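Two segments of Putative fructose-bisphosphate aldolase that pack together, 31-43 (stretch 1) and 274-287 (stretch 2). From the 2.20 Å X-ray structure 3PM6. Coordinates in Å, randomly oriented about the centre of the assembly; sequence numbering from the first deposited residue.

Stretch 1 31-43: AICVYNLEGILAI
Stretch 2 (274-287) LHEEVTNAMQAAVE

Two helices can pack closely with a single methyl at their nearest point and a longer side chain filling the wider hollow one turn before it, and this pair of segments from a putative fructose-bisphosphate aldolase illustrates the principle. Stretch 1 opens within a strand that is already under way at Ala31; Ile32 has phi/psi of -102/118°. The chain then passes through a loop and turns into a helix at Leu37. Stretch 2 is helical throughout, with phi near -63° and psi near -42°. The two helix axes approach to 8.2 Å, and their N-to-C directions differ by 46°, with a signed crossing angle of -46°. The register is set by two pairs one helical turn apart: the CA atoms of Glu38 and Thr279 lie 5.1 Å apart, those of Ala42 and Gln283 4.3 Å.

Asn36 caps the start of the first helix; at phi/psi -165/164° and chi1 in p, its OD1 accepts from Gly39 N at 2.9 Å. Regular helical bonding follows, with Ile40 N to Asn36 O at 3.1 Å and Ala42 N to Glu38 O at 2.9 Å.

The principal bump is Glu38, whose side chain sits as a knob among His275, Val278, Thr279 and Met282. Its chi1 is m, but chi2, at 97°, lies between wells, and chi3 is -39°. The aliphatic part of Glu38 fills the hollow: Glu38 CB is 3.5 Å from both Thr279 OG1 and Met282 CE, while Glu38 CG is 3.6 Å from CG2 of Val278 (chi1 m). The carboxylate reaches His275, where His275 ND1 donates to Glu38 OE2 at 2.7 Å. The N-H...acceptor angle of 132° makes this a short but bent hydrogen bond, and OE2 approaches the ring at its edge, near its plane. His275 (chi1 m, chi2 -56°) starts sideways at its CA-to-CB bond, yet its end comes nearer. Thr279, with chi1 m, bonds OG1 to His275 O at 2.6 Å, folding its hydroxyl onto its own helix.

One turn on, the bump is no more than a methyl. Ala42 points toward the second helix, its CB 3.5 Å from both Thr279 O and Gln283 N and 3.6 Å from Met282 CB. Contact with backbone atoms shows how deeply this methyl settles onto the helix surface. Beside it, CB of Leu41 (m, t) touches Thr279 CG2 at 3.9 Å.

Met282 answers from the second helix, in m, t, m. Met282 CE lies 3.7 Å from Gly39 N and 4.1 Å from Asn36 OD1, against the capped first turn. Gly39 has no side chain; an ideal CB there would point away from stretch 2 and come within 2.6 Å of Val34 CG1, so the bare CA leaves room for that valine within stretch 1.

At the far end Val286, chi1 t, points toward stretch 1. Val286 CG2 is 4.1 Å from CG2 of Ile32 (m, m) and 4.4 Å from CG1 of Ile43 (m, t), a looser apolar contact that joins strand and helix to the same valine.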

# COMPACT_ATOMS: atom_id res chain seq x y z
N ALA A 31 -9.73 3.17 15.74
CA ALA A 31 -8.53 2.37 15.42
C ALA A 31 -8.92 1.32 14.39
O ALA A 31 -9.47 0.27 14.72
CB ALA A 31 -8.00 1.71 16.69
N ILE A 32 -8.68 1.62 13.12
CA ILE A 32 -9.27 0.87 12.02
C ILE A 32 -8.26 -0.07 11.44
O ILE A 32 -7.21 0.37 10.95
CB ILE A 32 -9.72 1.87 10.88
CG1 ILE A 32 -10.49 3.06 11.47
CG2 ILE A 32 -10.47 1.14 9.76
CD1 ILE A 32 -11.76 2.67 12.21
N CYS A 33 -8.57 -1.37 11.52
CA CYS A 33 -7.78 -2.39 10.88
C CYS A 33 -7.91 -2.32 9.40
O CYS A 33 -9.03 -2.27 8.85
CB CYS A 33 -8.24 -3.78 11.32
SG CYS A 33 -8.11 -3.97 13.08
N VAL A 34 -6.77 -2.40 8.72
CA VAL A 34 -6.78 -2.43 7.26
C VAL A 34 -5.79 -3.46 6.76
O VAL A 34 -4.89 -3.85 7.53
CB VAL A 34 -6.39 -1.07 6.65
CG1 VAL A 34 -7.46 -0.01 6.91
CG2 VAL A 34 -5.03 -0.62 7.12
N TYR A 35 -5.93 -3.85 5.49
CA TYR A 35 -5.13 -4.90 4.84
C TYR A 35 -4.46 -4.41 3.58
O TYR A 35 -3.78 -5.19 2.89
CB TYR A 35 -6.01 -6.07 4.40
CG TYR A 35 -6.74 -6.77 5.51
CD1 TYR A 35 -6.15 -7.82 6.22
CD2 TYR A 35 -8.03 -6.37 5.85
CE1 TYR A 35 -6.87 -8.47 7.25
CE2 TYR A 35 -8.72 -6.99 6.85
CZ TYR A 35 -8.16 -8.04 7.53
OH TYR A 35 -8.93 -8.59 8.54
N ASN A 36 -4.68 -3.14 3.26
CA ASN A 36 -4.36 -2.64 1.95
C ASN A 36 -4.33 -1.11 1.88
O ASN A 36 -4.80 -0.39 2.79
CB ASN A 36 -5.33 -3.24 0.91
CG ASN A 36 -6.79 -3.08 1.31
OD1 ASN A 36 -7.24 -1.99 1.68
ND2 ASN A 36 -7.53 -4.17 1.26
N LEU A 37 -3.73 -0.63 0.81
CA LEU A 37 -3.62 0.80 0.55
C LEU A 37 -4.99 1.47 0.43
O LEU A 37 -5.14 2.59 0.86
CB LEU A 37 -2.80 1.04 -0.72
CG LEU A 37 -2.67 2.42 -1.39
CD1 LEU A 37 -2.31 3.50 -0.42
CD2 LEU A 37 -1.59 2.34 -2.44
N GLU A 38 -5.99 0.79 -0.14
CA GLU A 38 -7.32 1.36 -0.17
C GLU A 38 -7.81 1.70 1.25
O GLU A 38 -8.44 2.73 1.46
CB GLU A 38 -8.32 0.44 -0.88
CG GLU A 38 -8.03 0.21 -2.35
CD GLU A 38 -7.26 -1.09 -2.62
OE1 GLU A 38 -6.35 -1.43 -1.82
OE2 GLU A 38 -7.54 -1.75 -3.64
N GLY A 39 -7.56 0.81 2.20
CA GLY A 39 -8.00 1.03 3.57
C GLY A 39 -7.22 2.16 4.23
O GLY A 39 -7.79 2.94 4.98
N ILE A 40 -5.91 2.23 3.93
CA ILE A 40 -5.05 3.32 4.42
C ILE A 40 -5.62 4.66 3.91
O ILE A 40 -5.81 5.60 4.67
CB ILE A 40 -3.56 3.09 4.01
CG1 ILE A 40 -2.95 1.89 4.75
CG2 ILE A 40 -2.71 4.37 4.17
CD1 ILE A 40 -1.74 1.26 4.05
N LEU A 41 -5.95 4.72 2.62
CA LEU A 41 -6.45 5.97 2.02
C LEU A 41 -7.81 6.31 2.59
O LEU A 41 -8.06 7.48 2.92
CB LEU A 41 -6.54 5.87 0.50
CG LEU A 41 -5.16 5.97 -0.16
CD1 LEU A 41 -5.25 5.82 -1.67
CD2 LEU A 41 -4.51 7.30 0.22
N ALA A 42 -8.67 5.30 2.72
CA ALA A 42 -9.99 5.51 3.34
C ALA A 42 -9.89 6.14 4.72
O ALA A 42 -10.65 7.07 5.05
CB ALA A 42 -10.81 4.19 3.39
N ILE A 43 -8.93 5.67 5.53
CA ILE A 43 -8.75 6.23 6.88
C ILE A 43 -8.23 7.68 6.89
O ILE A 43 -8.77 8.51 7.61
CB ILE A 43 -7.78 5.40 7.77
CG1 ILE A 43 -8.37 4.01 8.07
CG2 ILE A 43 -7.49 6.15 9.07
CD1 ILE A 43 -7.26 2.98 8.42
N LEU A 274 -12.66 0.57 -9.72
CA LEU A 274 -12.74 -0.44 -8.66
C LEU A 274 -12.05 0.06 -7.39
O LEU A 274 -12.63 0.04 -6.31
CB LEU A 274 -12.11 -1.72 -9.15
CG LEU A 274 -12.76 -3.04 -8.81
CD1 LEU A 274 -14.25 -3.01 -9.10
CD2 LEU A 274 -12.06 -4.14 -9.61
N HIS A 275 -10.82 0.58 -7.54
CA HIS A 275 -10.04 1.05 -6.39
C HIS A 275 -10.70 2.25 -5.74
O HIS A 275 -10.71 2.37 -4.53
CB HIS A 275 -8.61 1.40 -6.79
CG HIS A 275 -7.75 0.20 -7.05
ND1 HIS A 275 -7.57 -0.79 -6.11
CD2 HIS A 275 -7.03 -0.16 -8.13
CE1 HIS A 275 -6.77 -1.73 -6.61
NE2 HIS A 275 -6.45 -1.38 -7.84
N GLU A 276 -11.25 3.13 -6.58
CA GLU A 276 -11.95 4.31 -6.11
C GLU A 276 -13.17 3.96 -5.30
O GLU A 276 -13.39 4.53 -4.22
CB GLU A 276 -12.32 5.23 -7.29
CG GLU A 276 -11.09 5.97 -7.91
CD GLU A 276 -11.39 6.67 -9.26
OE1 GLU A 276 -12.58 6.83 -9.65
OE2 GLU A 276 -10.42 7.07 -9.93
N GLU A 277 -13.95 3.00 -5.81
CA GLU A 277 -15.22 2.63 -5.16
C GLU A 277 -15.03 1.93 -3.80
O GLU A 277 -15.72 2.29 -2.82
CB GLU A 277 -16.14 1.86 -6.13
CG GLU A 277 -16.66 2.75 -7.28
CD GLU A 277 -17.87 2.17 -8.04
OE1 GLU A 277 -18.52 1.26 -7.50
OE2 GLU A 277 -18.15 2.61 -9.17
N VAL A 278 -14.07 1.00 -3.70
CA VAL A 278 -13.79 0.37 -2.41
C VAL A 278 -13.29 1.38 -1.38
O VAL A 278 -13.65 1.29 -0.21
CB VAL A 278 -12.84 -0.86 -2.50
CG1 VAL A 278 -13.51 -2.00 -3.28
CG2 VAL A 278 -11.47 -0.51 -3.10
N THR A 279 -12.51 2.36 -1.82
CA THR A 279 -11.98 3.35 -0.90
C THR A 279 -13.10 4.28 -0.39
O THR A 279 -13.18 4.55 0.81
CB THR A 279 -10.87 4.16 -1.57
OG1 THR A 279 -9.94 3.25 -2.16
CG2 THR A 279 -10.17 5.04 -0.56
N ASN A 280 -13.96 4.74 -1.31
CA ASN A 280 -15.11 5.54 -0.94
C ASN A 280 -16.02 4.84 0.04
O ASN A 280 -16.41 5.42 1.02
CB ASN A 280 -15.93 5.96 -2.17
CG ASN A 280 -15.14 6.83 -3.12
OD1 ASN A 280 -14.13 7.41 -2.73
ND2 ASN A 280 -15.56 6.88 -4.39
N ALA A 281 -16.38 3.59 -0.26
CA ALA A 281 -17.23 2.80 0.59
C ALA A 281 -16.62 2.56 2.00
O ALA A 281 -17.31 2.68 3.04
CB ALA A 281 -17.57 1.49 -0.09
N MET A 282 -15.32 2.27 2.03
CA MET A 282 -14.61 2.10 3.30
C MET A 282 -14.52 3.43 4.02
O MET A 282 -14.67 3.46 5.24
CB MET A 282 -13.21 1.51 3.09
CG MET A 282 -13.19 0.03 2.70
SD MET A 282 -11.54 -0.70 2.84
CE MET A 282 -10.97 -0.37 1.20
N GLN A 283 -14.32 4.52 3.27
CA GLN A 283 -14.26 5.87 3.87
C GLN A 283 -15.56 6.22 4.58
O GLN A 283 -15.54 6.77 5.69
CB GLN A 283 -13.94 6.95 2.83
CG GLN A 283 -13.65 8.35 3.45
CD GLN A 283 -13.47 9.45 2.41
OE1 GLN A 283 -13.03 9.18 1.29
NE2 GLN A 283 -13.81 10.70 2.78
N ALA A 284 -16.68 5.86 3.94
CA ALA A 284 -18.00 6.17 4.51
C ALA A 284 -18.21 5.38 5.82
O ALA A 284 -18.67 5.94 6.83
CB ALA A 284 -19.14 5.89 3.48
N ALA A 285 -17.81 4.11 5.83
CA ALA A 285 -17.88 3.27 7.04
C ALA A 285 -17.01 3.84 8.19
O ALA A 285 -17.43 3.87 9.35
CB ALA A 285 -17.53 1.81 6.74
N VAL A 286 -15.82 4.33 7.85
CA VAL A 286 -14.95 4.95 8.86
C VAL A 286 -15.61 6.19 9.44
O VAL A 286 -15.70 6.32 10.66
CB VAL A 286 -13.52 5.25 8.31
CG1 VAL A 286 -12.67 6.03 9.28
CG2 VAL A 286 -12.81 3.97 7.99
N GLU A 287 -16.09 7.07 8.57
CA GLU A 287 -16.79 8.30 9.01
C GLU A 287 -17.92 8.03 9.98
O GLU A 287 -18.09 8.79 10.92
CB GLU A 287 -17.28 9.16 7.83
CG GLU A 287 -16.08 9.70 6.97
CD GLU A 287 -16.48 10.70 5.88
OE1 GLU A 287 -17.69 10.92 5.69
OE2 GLU A 287 -15.56 11.29 5.24